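Local coordinates for Tlr1174 protein (Synechococcus elongatus, PDB 2OZT) that converts 2-succinyl-6-hydroxy-2,4-cyclohexadiene-1-carboxylate to 2-succinylbenzoate by loss of water, a metal-dependent step on the route to phylloquinone, at residues 106-111 with 290-295; 223-228 with 246-251; 240-245 with 266-271. All coordinates share one frame; numbering follows the deposited sequence.

Contact 1 (106-111 with 290-295); sequences RPWPIC and WQPCHA. With PO4 (phosphate ion), chain B.
The carbonyl oxygen of P109 is approached by several donors: A295 CA makes a C-H···O contact with P109 O at 3.4 Å, the backbone N of L296 bonds to it, and water 1 donates both to it and to H294 O. W108 lays its indole against P292. P292 CD stands 3.6 Å from the centroid of the W108 six-membered ring, a CH-pi contact almost on the ring normal. The opposite indole face carries R106 CG, which chi1 of 84° sets between its backbone N and carbonyl carbon. An alanine in place of W108 would remove the indole between P292 and the R106 chain and would probably open a gap beside L287 of helix 277-290. C111 also bonds to L296, so the chain after A295 runs beside the entry to strand 112-114, consistent with its closing the modified TIM barrel of the enolase superfamily between strands 268-270 and 112-114. R106 NH2 and Q291 NE2, both donors, lie close without bonding; instead R106 NE forms a salt bridge with E288 and Q291 NE2 bonds to E288 O. A phosphate ion accepts bonds from A295 N (to O1, 2.8 Å) and H294 ND1 (to O4, 2.9 Å).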
ATOM      1  N   ARG A 106      -4.378 -13.093  10.563  1.00 21.22           N
ATOM      2  CA  ARG A 106      -3.147 -13.767  10.922  1.00 21.43           C
ATOM      3  C   ARG A 106      -1.943 -12.862  10.697  1.00 21.19           C
ATOM      4  O   ARG A 106      -2.029 -11.894   9.916  1.00 20.36           O
ATOM      5  CB  ARG A 106      -3.009 -15.089  10.166  1.00 20.86           C
ATOM      6  CG  ARG A 106      -2.426 -14.953   8.801  1.00 21.96           C
ATOM      7  CD  ARG A 106      -2.348 -16.278   8.074  1.00 23.47           C
ATOM      8  NE  ARG A 106      -3.655 -16.677   7.555  1.00 23.85           N
ATOM      9  CZ  ARG A 106      -3.841 -17.805   6.876  1.00 26.78           C
ATOM     10  NH1 ARG A 106      -2.792 -18.615   6.660  1.00 26.92           N
ATOM     11  NH2 ARG A 106      -5.033 -18.110   6.412  1.00 26.39           N
ATOM     12  N   PRO A 107      -0.862 -13.137  11.445  0.50 21.10           N
ATOM     13  CA  PRO A 107       0.414 -12.590  11.082  0.50 20.71           C
ATOM     14  C   PRO A 107       0.772 -13.070   9.686  0.50 20.64           C
ATOM     15  O   PRO A 107       0.703 -14.264   9.373  0.50 21.21           O
ATOM     16  CB  PRO A 107       1.374 -13.190  12.133  0.50 20.87           C
ATOM     17  CG  PRO A 107       0.673 -14.388  12.632  0.50 21.41           C
ATOM     18  CD  PRO A 107      -0.761 -13.959  12.666  0.50 21.10           C
ATOM     19  N   TRP A 108       1.057 -12.099   8.837  1.00 19.40           N
ATOM     20  CA  TRP A 108       1.813 -12.318   7.618  1.00 18.22           C
ATOM     21  C   TRP A 108       3.189 -11.696   7.770  1.00 17.99           C
ATOM     22  O   TRP A 108       3.342 -10.733   8.551  1.00 19.12           O
ATOM     23  CB  TRP A 108       1.072 -11.612   6.489  1.00 17.96           C
ATOM     24  CG  TRP A 108      -0.303 -12.171   6.256  1.00 16.04           C
ATOM     25  CD1 TRP A 108      -1.494 -11.639   6.676  1.00 16.93           C
ATOM     26  CD2 TRP A 108      -0.632 -13.390   5.554  1.00 15.05           C
ATOM     27  NE1 TRP A 108      -2.532 -12.433   6.273  1.00 18.12           N
ATOM     28  CE2 TRP A 108      -2.043 -13.515   5.592  1.00 17.66           C
ATOM     29  CE3 TRP A 108       0.110 -14.378   4.922  1.00 17.11           C
ATOM     30  CZ2 TRP A 108      -2.724 -14.577   4.986  1.00 16.55           C
ATOM     31  CZ3 TRP A 108      -0.593 -15.464   4.313  1.00 17.75           C
ATOM     32  CH2 TRP A 108      -1.993 -15.544   4.381  1.00 16.55           C
ATOM     33  N   PRO A 109       4.185 -12.229   7.048  1.00 17.03           N
ATOM     34  CA  PRO A 109       5.504 -11.589   7.096  1.00 16.41           C
ATOM     35  C   PRO A 109       5.394 -10.132   6.667  1.00 16.03           C
ATOM     36  O   PRO A 109       4.632  -9.828   5.715  1.00 14.87           O
ATOM     37  CB  PRO A 109       6.307 -12.355   6.048  1.00 17.21           C
ATOM     38  CG  PRO A 109       5.690 -13.727   6.039  1.00 18.92           C
ATOM     39  CD  PRO A 109       4.202 -13.439   6.195  1.00 17.56           C
ATOM     40  N   ILE A 110       6.182  -9.275   7.320  1.00 14.51           N
ATOM     41  CA  ILE A 110       6.153  -7.831   7.082  1.00 15.09           C
ATOM     42  C   ILE A 110       7.526  -7.369   6.610  1.00 13.75           C
ATOM     43  O   ILE A 110       8.536  -7.810   7.148  1.00 16.54           O
ATOM     44  CB  ILE A 110       5.836  -7.061   8.387  1.00 15.17           C
ATOM     45  CG1 ILE A 110       4.506  -7.519   8.997  1.00 17.53           C
ATOM     46  CG2 ILE A 110       5.833  -5.527   8.153  1.00 17.99           C
ATOM     47  CD1 ILE A 110       3.300  -7.240   8.085  1.00 20.82           C
ATOM     48  N   CYS A 111       7.566  -6.498   5.610  1.00 12.41           N
ATOM     49  CA  CYS A 111       8.855  -5.954   5.106  1.00 12.72           C
ATOM     50  C   CYS A 111       9.357  -4.874   6.032  1.00 13.62           C
ATOM     51  O   CYS A 111       8.601  -3.980   6.449  1.00 15.09           O
ATOM     52  CB  CYS A 111       8.585  -5.379   3.725  1.00 11.72           C
ATOM     53  SG  CYS A 111      10.019  -4.659   2.955  1.00 15.52           S
ATOM     54  N   TRP A 290      -6.847 -13.650  -0.450  1.00 16.23           N
ATOM     55  CA  TRP A 290      -5.803 -13.508  -1.445  1.00 15.64           C
ATOM     56  C   TRP A 290      -4.503 -14.243  -1.113  1.00 14.94           C
ATOM     57  O   TRP A 290      -3.771 -14.613  -2.036  1.00 15.59           O
ATOM     58  CB  TRP A 290      -5.502 -12.015  -1.683  1.00 14.16           C
ATOM     59  CG  TRP A 290      -6.680 -11.277  -2.299  1.00 14.24           C
ATOM     60  CD1 TRP A 290      -7.550 -11.753  -3.248  1.00 15.50           C
ATOM     61  CD2 TRP A 290      -7.066  -9.909  -2.048  1.00 13.45           C
ATOM     62  NE1 TRP A 290      -8.461 -10.758  -3.592  1.00 15.74           N
ATOM     63  CE2 TRP A 290      -8.163  -9.623  -2.875  1.00 13.72           C
ATOM     64  CE3 TRP A 290      -6.550  -8.890  -1.237  1.00 13.35           C
ATOM     65  CZ2 TRP A 290      -8.791  -8.369  -2.879  1.00 14.93           C
ATOM     66  CZ3 TRP A 290      -7.150  -7.629  -1.271  1.00 13.82           C
ATOM     67  CH2 TRP A 290      -8.290  -7.396  -2.067  1.00 14.05           C
ATOM     68  N   GLN A 291      -4.232 -14.471   0.170  1.00 15.01           N
ATOM     69  CA  GLN A 291      -3.076 -15.273   0.623  1.00 15.36           C
ATOM     70  C   GLN A 291      -1.740 -14.827   0.042  1.00 15.67           C
ATOM     71  O   GLN A 291      -1.165 -15.474  -0.842  1.00 17.19           O
ATOM     72  CB  GLN A 291      -3.302 -16.754   0.317  1.00 17.32           C
ATOM     73  CG  GLN A 291      -4.553 -17.252   1.036  1.00 19.25           C
ATOM     74  CD  GLN A 291      -4.254 -17.988   2.284  1.00 26.77           C
ATOM     75  OE1 GLN A 291      -3.276 -18.723   2.362  1.00 28.51           O
ATOM     76  NE2 GLN A 291      -5.094 -17.798   3.304  1.00 30.99           N
ATOM     77  N   PRO A 292      -1.253 -13.693   0.533  1.00 14.18           N
ATOM     78  CA  PRO A 292      -0.074 -13.071  -0.080  1.00 14.27           C
ATOM     79  C   PRO A 292       1.169 -13.966  -0.021  1.00 14.44           C
ATOM     80  O   PRO A 292       1.353 -14.737   0.924  1.00 15.30           O
ATOM     81  CB  PRO A 292       0.125 -11.784   0.765  1.00 14.67           C
ATOM     82  CG  PRO A 292      -0.581 -12.074   2.067  1.00 15.34           C
ATOM     83  CD  PRO A 292      -1.754 -12.952   1.686  1.00 15.29           C
ATOM     84  N   CYS A 293       2.030 -13.813  -1.022  1.00 14.80           N
ATOM     85  CA  CYS A 293       3.259 -14.593  -1.102  1.00 15.30           C
ATOM     86  C   CYS A 293       4.524 -13.762  -1.025  1.00 15.59           C
ATOM     87  O   CYS A 293       5.636 -14.253  -1.294  1.00 16.90           O
ATOM     88  CB  CYS A 293       3.295 -15.415  -2.402  1.00 15.61           C
ATOM     89  SG  CYS A 293       3.252 -14.440  -3.876  1.00 16.51           S
ATOM     90  N   HIS A 294       4.368 -12.485  -0.692  1.00 13.74           N
ATOM     91  CA  HIS A 294       5.514 -11.596  -0.449  1.00 13.20           C
ATOM     92  C   HIS A 294       5.278 -10.796   0.800  1.00 12.62           C
ATOM     93  O   HIS A 294       4.111 -10.501   1.154  1.00 12.83           O
ATOM     94  CB  HIS A 294       5.697 -10.639  -1.624  1.00 14.06           C
ATOM     95  CG  HIS A 294       5.936 -11.352  -2.920  1.00 14.13           C
ATOM     96  ND1 HIS A 294       7.042 -12.152  -3.127  1.00 15.95           N
ATOM     97  CD2 HIS A 294       5.204 -11.400  -4.069  1.00 14.74           C
ATOM     98  CE1 HIS A 294       6.992 -12.657  -4.355  1.00 17.55           C
ATOM     99  NE2 HIS A 294       5.883 -12.236  -4.941  1.00 13.49           N
ATOM    100  N   ALA A 295       6.364 -10.428   1.477  1.00 13.57           N
ATOM    101  CA  ALA A 295       6.287  -9.655   2.718  1.00 12.13           C
ATOM    102  C   ALA A 295       5.488  -8.389   2.465  1.00 13.16           C
ATOM    103  O   ALA A 295       5.675  -7.710   1.448  1.00 13.52           O
ATOM    104  CB  ALA A 295       7.713  -9.250   3.162  1.00 14.11           C
TER
HETATM  105  P   PO4 B 601       9.311 -11.693  -0.285  1.00 26.40           P
HETATM  106  O1  PO4 B 601       8.818 -11.641   1.127  1.00 27.63           O
HETATM  107  O2  PO4 B 601       8.748 -10.489  -0.957  1.00 25.75           O
HETATM  108  O3  PO4 B 601      10.838 -11.597  -0.252  1.00 27.11           O
HETATM  109  O4  PO4 B 601       9.024 -12.877  -1.190  1.00 25.55           O
HETATM  110  O   HOH W   1       3.288 -11.610   3.665  1.00 21.85           O

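Contact 2 (223-228 with 246-251)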
ATOM      1  N   SER A 223       2.925   4.459  -9.715  1.00 13.34           N
ATOM      2  CA  SER A 223       2.202   4.279 -10.964  1.00 14.89           C
ATOM      3  C   SER A 223       0.878   3.539 -10.838  1.00 15.54           C
ATOM      4  O   SER A 223       0.053   3.604 -11.782  1.00 15.82           O
ATOM      5  CB  SER A 223       3.063   3.519 -11.986  1.00 13.93           C
ATOM      6  OG  SER A 223       4.096   4.346 -12.544  1.00 15.68           O
ATOM      7  N   VAL A 224       0.716   2.787  -9.740  1.00 15.53           N
ATOM      8  CA  VAL A 224      -0.482   1.956  -9.579  1.00 15.84           C
ATOM      9  C   VAL A 224      -1.205   2.226  -8.261  1.00 16.92           C
ATOM     10  O   VAL A 224      -0.910   1.634  -7.240  1.00 17.52           O
ATOM     11  CB  VAL A 224      -0.233   0.440  -9.820  1.00 16.10           C
ATOM     12  CG1 VAL A 224       0.059   0.175 -11.325  1.00 16.08           C
ATOM     13  CG2 VAL A 224       0.916  -0.119  -8.972  1.00 15.28           C
ATOM     14  N   VAL A 225      -2.137   3.153  -8.311  1.00 16.75           N
ATOM     15  CA  VAL A 225      -2.952   3.493  -7.144  1.00 16.80           C
ATOM     16  C   VAL A 225      -4.333   2.821  -7.263  1.00 16.52           C
ATOM     17  O   VAL A 225      -4.747   2.023  -6.401  1.00 17.18           O
ATOM     18  CB  VAL A 225      -3.046   5.020  -7.011  1.00 16.30           C
ATOM     19  CG1 VAL A 225      -3.993   5.416  -5.846  1.00 16.99           C
ATOM     20  CG2 VAL A 225      -1.619   5.615  -6.818  1.00 20.96           C
ATOM     21  N   SER A 226      -5.016   3.104  -8.357  1.00 16.76           N
ATOM     22  CA  SER A 226      -6.386   2.621  -8.567  1.00 16.67           C
ATOM     23  C   SER A 226      -6.454   1.349  -9.399  1.00 15.96           C
ATOM     24  O   SER A 226      -5.496   0.997 -10.122  1.00 15.98           O
ATOM     25  CB  SER A 226      -7.196   3.698  -9.298  1.00 16.10           C
ATOM     26  OG  SER A 226      -6.690   3.838 -10.633  1.00 19.64           O
ATOM     27  N   ALA A 227      -7.589   0.646  -9.290  1.00 15.61           N
ATOM     28  CA  ALA A 227      -7.834  -0.495 -10.165  1.00 15.93           C
ATOM     29  C   ALA A 227      -7.651  -0.147 -11.647  1.00 16.84           C
ATOM     30  O   ALA A 227      -7.098  -0.947 -12.434  1.00 16.69           O
ATOM     31  CB  ALA A 227      -9.252  -1.037  -9.909  1.00 16.21           C
ATOM     32  N   ALA A 228      -8.115   1.037 -12.044  1.00 17.66           N
ATOM     33  CA  ALA A 228      -7.960   1.421 -13.469  1.00 16.93           C
ATOM     34  C   ALA A 228      -6.506   1.480 -13.913  1.00 16.69           C
ATOM     35  O   ALA A 228      -6.196   1.082 -15.035  1.00 15.66           O
ATOM     36  CB  ALA A 228      -8.673   2.745 -13.745  1.00 17.64           C
ATOM     37  N   THR A 246      -4.395  -1.448  -0.997  1.00 11.09           N
ATOM     38  CA  THR A 246      -5.795  -1.867  -1.038  1.00 11.78           C
ATOM     39  C   THR A 246      -6.752  -0.748  -0.590  1.00 12.71           C
ATOM     40  O   THR A 246      -7.850  -0.620  -1.153  1.00 12.00           O
ATOM     41  CB  THR A 246      -5.947  -3.116  -0.225  1.00 12.37           C
ATOM     42  OG1 THR A 246      -5.110  -4.145  -0.759  1.00 15.63           O
ATOM     43  CG2 THR A 246      -7.384  -3.669  -0.226  1.00 13.63           C
ATOM     44  N   ALA A 247      -6.341   0.043   0.392  1.00 11.38           N
ATOM     45  CA  ALA A 247      -7.235   1.093   0.888  1.00 12.31           C
ATOM     46  C   ALA A 247      -7.497   2.174  -0.147  1.00 13.06           C
ATOM     47  O   ALA A 247      -8.469   2.945  -0.026  1.00 13.62           O
ATOM     48  CB  ALA A 247      -6.648   1.706   2.166  1.00 12.74           C
ATOM     49  N   LEU A 248      -6.601   2.279  -1.154  1.00 12.34           N
ATOM     50  CA  LEU A 248      -6.725   3.338  -2.170  1.00 12.44           C
ATOM     51  C   LEU A 248      -7.268   2.863  -3.515  1.00 12.46           C
ATOM     52  O   LEU A 248      -7.496   3.662  -4.415  1.00 13.41           O
ATOM     53  CB  LEU A 248      -5.349   3.970  -2.468  1.00 12.82           C
ATOM     54  CG  LEU A 248      -4.537   4.372  -1.251  1.00 12.56           C
ATOM     55  CD1 LEU A 248      -3.196   5.034  -1.737  1.00 13.38           C
ATOM     56  CD2 LEU A 248      -5.372   5.337  -0.351  1.00 12.97           C
ATOM     57  N   PHE A 249      -7.446   1.543  -3.632  1.00 12.82           N
ATOM     58  CA  PHE A 249      -7.517   0.890  -4.928  1.00 12.12           C
ATOM     59  C   PHE A 249      -8.915   0.835  -5.543  1.00 13.18           C
ATOM     60  O   PHE A 249      -9.047   0.918  -6.777  1.00 13.91           O
ATOM     61  CB  PHE A 249      -6.951  -0.521  -4.722  1.00 12.65           C
ATOM     62  CG  PHE A 249      -7.186  -1.483  -5.843  1.00 13.09           C
ATOM     63  CD1 PHE A 249      -6.200  -1.713  -6.837  1.00 15.45           C
ATOM     64  CD2 PHE A 249      -8.365  -2.231  -5.868  1.00 14.60           C
ATOM     65  CE1 PHE A 249      -6.426  -2.678  -7.849  1.00 15.13           C
ATOM     66  CE2 PHE A 249      -8.611  -3.151  -6.892  1.00 17.61           C
ATOM     67  CZ  PHE A 249      -7.628  -3.376  -7.861  1.00 15.49           C
ATOM     68  N   GLY A 250      -9.972   0.757  -4.724  1.00 13.85           N
ATOM     69  CA  GLY A 250     -11.311   0.538  -5.256  1.00 14.93           C
ATOM     70  C   GLY A 250     -12.014  -0.567  -4.507  1.00 13.63           C
ATOM     71  O   GLY A 250     -11.601  -0.957  -3.411  1.00 13.70           O
ATOM     72  N   ASP A 251     -13.089  -1.091  -5.102  1.00 15.61           N
ATOM     73  CA  ASP A 251     -13.770  -2.248  -4.511  1.00 16.51           C
ATOM     74  C   ASP A 251     -12.769  -3.420  -4.522  1.00 15.34           C
ATOM     75  O   ASP A 251     -12.251  -3.735  -5.570  1.00 15.62           O
ATOM     76  CB  ASP A 251     -14.977  -2.573  -5.405  1.00 18.51           C
ATOM     77  CG  ASP A 251     -15.911  -3.621  -4.807  1.00 21.23           C
ATOM     78  OD1 ASP A 251     -15.483  -4.536  -4.093  1.00 21.86           O
ATOM     79  OD2 ASP A 251     -17.138  -3.506  -5.052  1.00 29.44           O
TER
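A single hydrogen bond ties A227 to F249: A227 N donates to F249 O over 2.9 Å, in the carbonyl plane and on a lone pair. A227 is the first residue of helix 227-235, so the carbonyl that ends the short helix 246-249 serves an amide of the helix's opening turn. S226, the N-cap, satisfies another through its hydroxyl, which bonds to E229 N. A weaker polar contact runs the other way, with F249 CA directing its hydrogen at V225 O over 3.3 Å.

The apolar contacts lie on both sides of this backbone junction. F249 CG is anti to its backbone N (chi1 168°), and the ring lies against the first turn of the helix, where A227 CB sits over one face, 3.8 Å from the ring centroid and displaced toward the rim at CZ. V230, L255 and L258 from helices 227-235 and 252-260 also touch this phenyl group. V225 CG1 meets L248 CB at 3.9 Å.

These segments belong to successive loops that follow strands 218-220 and 241-244 of the barrel, close to the metal ligand D221 and to K245, the predicted proton acceptor. At the backbone angles of G250 a CB would be jammed against F249 O, which calls for glycine. One backbone hydrogen bond thus supplies the direct polar link; the remaining contact is apolar or C-H···O, with no charged group bridging the segments.

Contact 3 (240-245 with 266-271)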
ATOM      1  N   GLY A 240       6.587  -7.003 -14.553  1.00 13.64           N
ATOM      2  CA  GLY A 240       7.078  -6.929 -13.195  1.00 13.14           C
ATOM      3  C   GLY A 240       6.018  -7.001 -12.112  1.00 13.11           C
ATOM      4  O   GLY A 240       4.960  -7.662 -12.266  1.00 14.38           O
ATOM      5  N   PHE A 241       6.366  -6.389 -10.989  1.00 12.50           N
ATOM      6  CA  PHE A 241       5.499  -6.433  -9.817  1.00 12.89           C
ATOM      7  C   PHE A 241       4.598  -5.212  -9.701  1.00 13.31           C
ATOM      8  O   PHE A 241       4.832  -4.155 -10.275  1.00 12.91           O
ATOM      9  CB  PHE A 241       6.336  -6.522  -8.540  1.00 12.39           C
ATOM     10  CG  PHE A 241       7.061  -7.824  -8.396  1.00 14.25           C
ATOM     11  CD1 PHE A 241       6.565  -8.852  -7.616  1.00 17.33           C
ATOM     12  CD2 PHE A 241       8.275  -8.012  -9.061  1.00 13.27           C
ATOM     13  CE1 PHE A 241       7.257 -10.058  -7.526  1.00 19.53           C
ATOM     14  CE2 PHE A 241       8.989  -9.190  -8.935  1.00 18.03           C
ATOM     15  CZ  PHE A 241       8.472 -10.233  -8.179  1.00 19.51           C
ATOM     16  N   PHE A 242       3.505  -5.395  -8.955  1.00 12.47           N
ATOM     17  CA  PHE A 242       2.573  -4.295  -8.706  1.00 12.82           C
ATOM     18  C   PHE A 242       2.444  -4.172  -7.191  1.00 13.16           C
ATOM     19  O   PHE A 242       2.178  -5.181  -6.525  1.00 13.69           O
ATOM     20  CB  PHE A 242       1.176  -4.711  -9.181  1.00 13.39           C
ATOM     21  CG  PHE A 242       1.016  -4.907 -10.683  1.00 13.87           C
ATOM     22  CD1 PHE A 242       0.455  -3.916 -11.461  1.00 16.81           C
ATOM     23  CD2 PHE A 242       1.328  -6.132 -11.281  1.00 13.25           C
ATOM     24  CE1 PHE A 242       0.250  -4.129 -12.845  1.00 18.05           C
ATOM     25  CE2 PHE A 242       1.113  -6.327 -12.656  1.00 16.21           C
ATOM     26  CZ  PHE A 242       0.580  -5.324 -13.408  1.00 17.66           C
ATOM     27  N   VAL A 243       2.682  -2.984  -6.655  1.00 12.23           N
ATOM     28  CA  VAL A 243       2.508  -2.771  -5.206  1.00 12.53           C
ATOM     29  C   VAL A 243       1.082  -2.216  -5.022  1.00 12.74           C
ATOM     30  O   VAL A 243       0.774  -1.114  -5.481  1.00 13.68           O
ATOM     31  CB  VAL A 243       3.562  -1.793  -4.666  1.00 13.07           C
ATOM     32  CG1 VAL A 243       3.377  -1.572  -3.162  1.00 14.83           C
ATOM     33  CG2 VAL A 243       4.986  -2.325  -4.973  1.00 14.87           C
ATOM     34  N   ILE A 244       0.204  -3.013  -4.418  1.00 12.76           N
ATOM     35  CA  ILE A 244      -1.212  -2.664  -4.310  1.00 12.07           C
ATOM     36  C   ILE A 244      -1.501  -2.046  -2.957  1.00 11.73           C
ATOM     37  O   ILE A 244      -1.229  -2.678  -1.908  1.00 12.01           O
ATOM     38  CB  ILE A 244      -2.047  -3.959  -4.408  1.00 11.84           C
ATOM     39  CG1 ILE A 244      -1.819  -4.701  -5.734  1.00 14.60           C
ATOM     40  CG2 ILE A 244      -3.563  -3.659  -4.214  1.00 12.39           C
ATOM     41  CD1 ILE A 244      -2.132  -3.868  -6.998  1.00 13.80           C
ATOM     42  N   LYS A 245      -2.029  -0.819  -2.977  1.00 11.68           N
ATOM     43  CA  LYS A 245      -2.507  -0.184  -1.739  1.00 11.73           C
ATOM     44  C   LYS A 245      -4.004  -0.371  -1.677  1.00 12.02           C
ATOM     45  O   LYS A 245      -4.773   0.385  -2.257  1.00 12.40           O
ATOM     46  CB  LYS A 245      -2.204   1.321  -1.709  1.00 12.27           C
ATOM     47  CG  LYS A 245      -0.710   1.658  -1.481  1.00 11.65           C
ATOM     48  CD  LYS A 245       0.265   1.308  -2.651  1.00 13.03           C
ATOM     49  CE  LYS A 245      -0.065   2.019  -3.961  1.00 13.96           C
ATOM     50  NZ  LYS A 245       0.986   1.571  -5.018  1.00 13.67           N
ATOM     51  N   GLN A 266       1.351 -13.914  -7.990  1.00 14.52           N
ATOM     52  CA  GLN A 266       2.754 -13.884  -7.563  1.00 14.48           C
ATOM     53  C   GLN A 266       3.432 -12.545  -7.818  1.00 14.11           C
ATOM     54  O   GLN A 266       4.466 -12.290  -7.239  1.00 16.44           O
ATOM     55  CB  GLN A 266       3.492 -15.041  -8.260  1.00 15.87           C
ATOM     56  CG  GLN A 266       4.970 -15.284  -7.809  1.00 17.73           C
ATOM     57  CD  GLN A 266       5.976 -14.357  -8.429  1.00 16.88           C
ATOM     58  OE1 GLN A 266       5.766 -13.819  -9.540  1.00 19.29           O
ATOM     59  NE2 GLN A 266       7.096 -14.133  -7.713  1.00 20.25           N
ATOM     60  N   ARG A 267       2.850 -11.711  -8.674  1.00 13.67           N
ATOM     61  CA  ARG A 267       3.445 -10.403  -8.940  1.00 13.56           C
ATOM     62  C   ARG A 267       2.911  -9.284  -8.032  1.00 13.87           C
ATOM     63  O   ARG A 267       3.264  -8.129  -8.207  1.00 13.13           O
ATOM     64  CB  ARG A 267       3.248 -10.044 -10.420  1.00 14.32           C
ATOM     65  CG  ARG A 267       4.161 -10.867 -11.375  1.00 16.91           C
ATOM     66  CD  ARG A 267       5.603 -10.692 -11.037  1.00 20.59           C
ATOM     67  NE  ARG A 267       6.437 -10.906 -12.212  1.00 23.07           N
ATOM     68  CZ  ARG A 267       7.421 -11.799 -12.305  1.00 30.73           C
ATOM     69  NH1 ARG A 267       7.747 -12.572 -11.273  1.00 30.95           N
ATOM     70  NH2 ARG A 267       8.103 -11.905 -13.440  1.00 31.81           N
ATOM     71  N   LEU A 268       2.030  -9.614  -7.076  1.00 12.75           N
ATOM     72  CA  LEU A 268       1.477  -8.606  -6.131  1.00 12.24           C
ATOM     73  C   LEU A 268       2.269  -8.502  -4.833  1.00 12.02           C
ATOM     74  O   LEU A 268       2.672  -9.515  -4.239  1.00 12.24           O
ATOM     75  CB  LEU A 268       0.019  -8.942  -5.763  1.00 13.06           C
ATOM     76  CG  LEU A 268      -0.928  -9.078  -6.948  1.00 13.82           C
ATOM     77  CD1 LEU A 268      -2.330  -9.202  -6.408  1.00 14.70           C
ATOM     78  CD2 LEU A 268      -0.831  -7.899  -7.937  1.00 15.50           C
ATOM     79  N   VAL A 269       2.387  -7.257  -4.376  1.00 11.14           N
ATOM     80  CA  VAL A 269       2.888  -6.964  -3.033  1.00 10.92           C
ATOM     81  C   VAL A 269       1.869  -6.004  -2.416  1.00 11.59           C
ATOM     82  O   VAL A 269       1.562  -4.962  -2.993  1.00 12.34           O
ATOM     83  CB  VAL A 269       4.269  -6.274  -3.100  1.00 12.02           C
ATOM     84  CG1 VAL A 269       4.709  -5.820  -1.698  1.00 13.33           C
ATOM     85  CG2 VAL A 269       5.303  -7.272  -3.661  1.00 15.20           C
ATOM     86  N   PHE A 270       1.312  -6.382  -1.262  1.00 11.61           N
ATOM     87  CA  PHE A 270       0.342  -5.512  -0.643  1.00 11.24           C
ATOM     88  C   PHE A 270       0.975  -4.576   0.374  1.00 11.67           C
ATOM     89  O   PHE A 270       1.732  -5.022   1.220  1.00 13.10           O
ATOM     90  CB  PHE A 270      -0.705  -6.390   0.068  1.00 10.85           C
ATOM     91  CG  PHE A 270      -1.549  -7.203  -0.871  1.00 11.41           C
ATOM     92  CD1 PHE A 270      -2.725  -6.680  -1.355  1.00 11.91           C
ATOM     93  CD2 PHE A 270      -1.190  -8.499  -1.228  1.00 10.97           C
ATOM     94  CE1 PHE A 270      -3.530  -7.420  -2.267  1.00 13.28           C
ATOM     95  CE2 PHE A 270      -1.951  -9.239  -2.140  1.00 12.67           C
ATOM     96  CZ  PHE A 270      -3.143  -8.701  -2.611  1.00 13.84           C
ATOM     97  N   SER A 271       0.644  -3.285   0.273  1.00 11.92           N
ATOM     98  CA  SER A 271       1.270  -2.279   1.119  1.00 12.82           C
ATOM     99  C   SER A 271       0.339  -1.284   1.717  1.00 13.22           C
ATOM    100  O   SER A 271      -0.862  -1.208   1.364  1.00 12.45           O
ATOM    101  CB  SER A 271       2.361  -1.552   0.322  1.00 14.79           C
ATOM    102  OG  SER A 271       1.801  -0.607  -0.538  1.00 18.95           O
TER
HETATM  103  O   HOH W   2      -2.652  -3.206   0.540  1.00 14.46           O
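F242 and V269 anchor a parallel pairing in which donors and acceptors alternate. F242 N bonds to R267 O (2.8 Å), nearly along the C=O axis, and V269 N returns to F242 O (3.0 Å). I244 N then reaches V269 O (2.8 Å), and S271 N reaches I244 O (2.9 Å). I244 O also accepts from water 2, which donates to S271 O as well, while V269 O gains a C-H···O contact from V243 CA. K245 NZ, on the predicted proton acceptor, is held by V243 O at 2.7 Å, by V224 O and by a salt bridge to the metal ligand D221.

R267 crosses the F241 ring, its CD over the centre at 3.9 Å from the centroid, and its guanidinium lies off-centre in a cation-pi contact. R267 NE bonds to P239 O, whereas the NH1 bond to Q266 OE1 is weak. S271 OG lies against two carbon neighbours, V243 CG1 and K245 CD.

Strand 241-244 pairs on its other side with 218-220, through F241 and V243 to L220. The side chains of F242, L268, I244 and F270 face helices 227-235 and 252-260, whereas V243 and V269 look into the barrel, against E196 and Y194.

Overall arrangement
Contacts 2 and 3 are buried, while contact 1 is only partly so, with exposed P109 and Q291 at its margin. Contact 3 is barrel core, joined by regular parallel-strand bonds. Contact 2 lies in the loops beyond the strand ends, where a single backbone bond is joined by phenyl and V225-L248 packing. In contact 1 proline-indole packing and a bridging water join the segments, and of the two only 290-295 binds the phosphate. Strand 241-244 leads directly into helix 246-249, linking contacts 3 and 2, and V224 O and K245 NZ join them again. H294 and W290 of contact 1 reach contact 3 at Q266 O and the F270 ring; contacts 1 and 2 meet through W290 and T246.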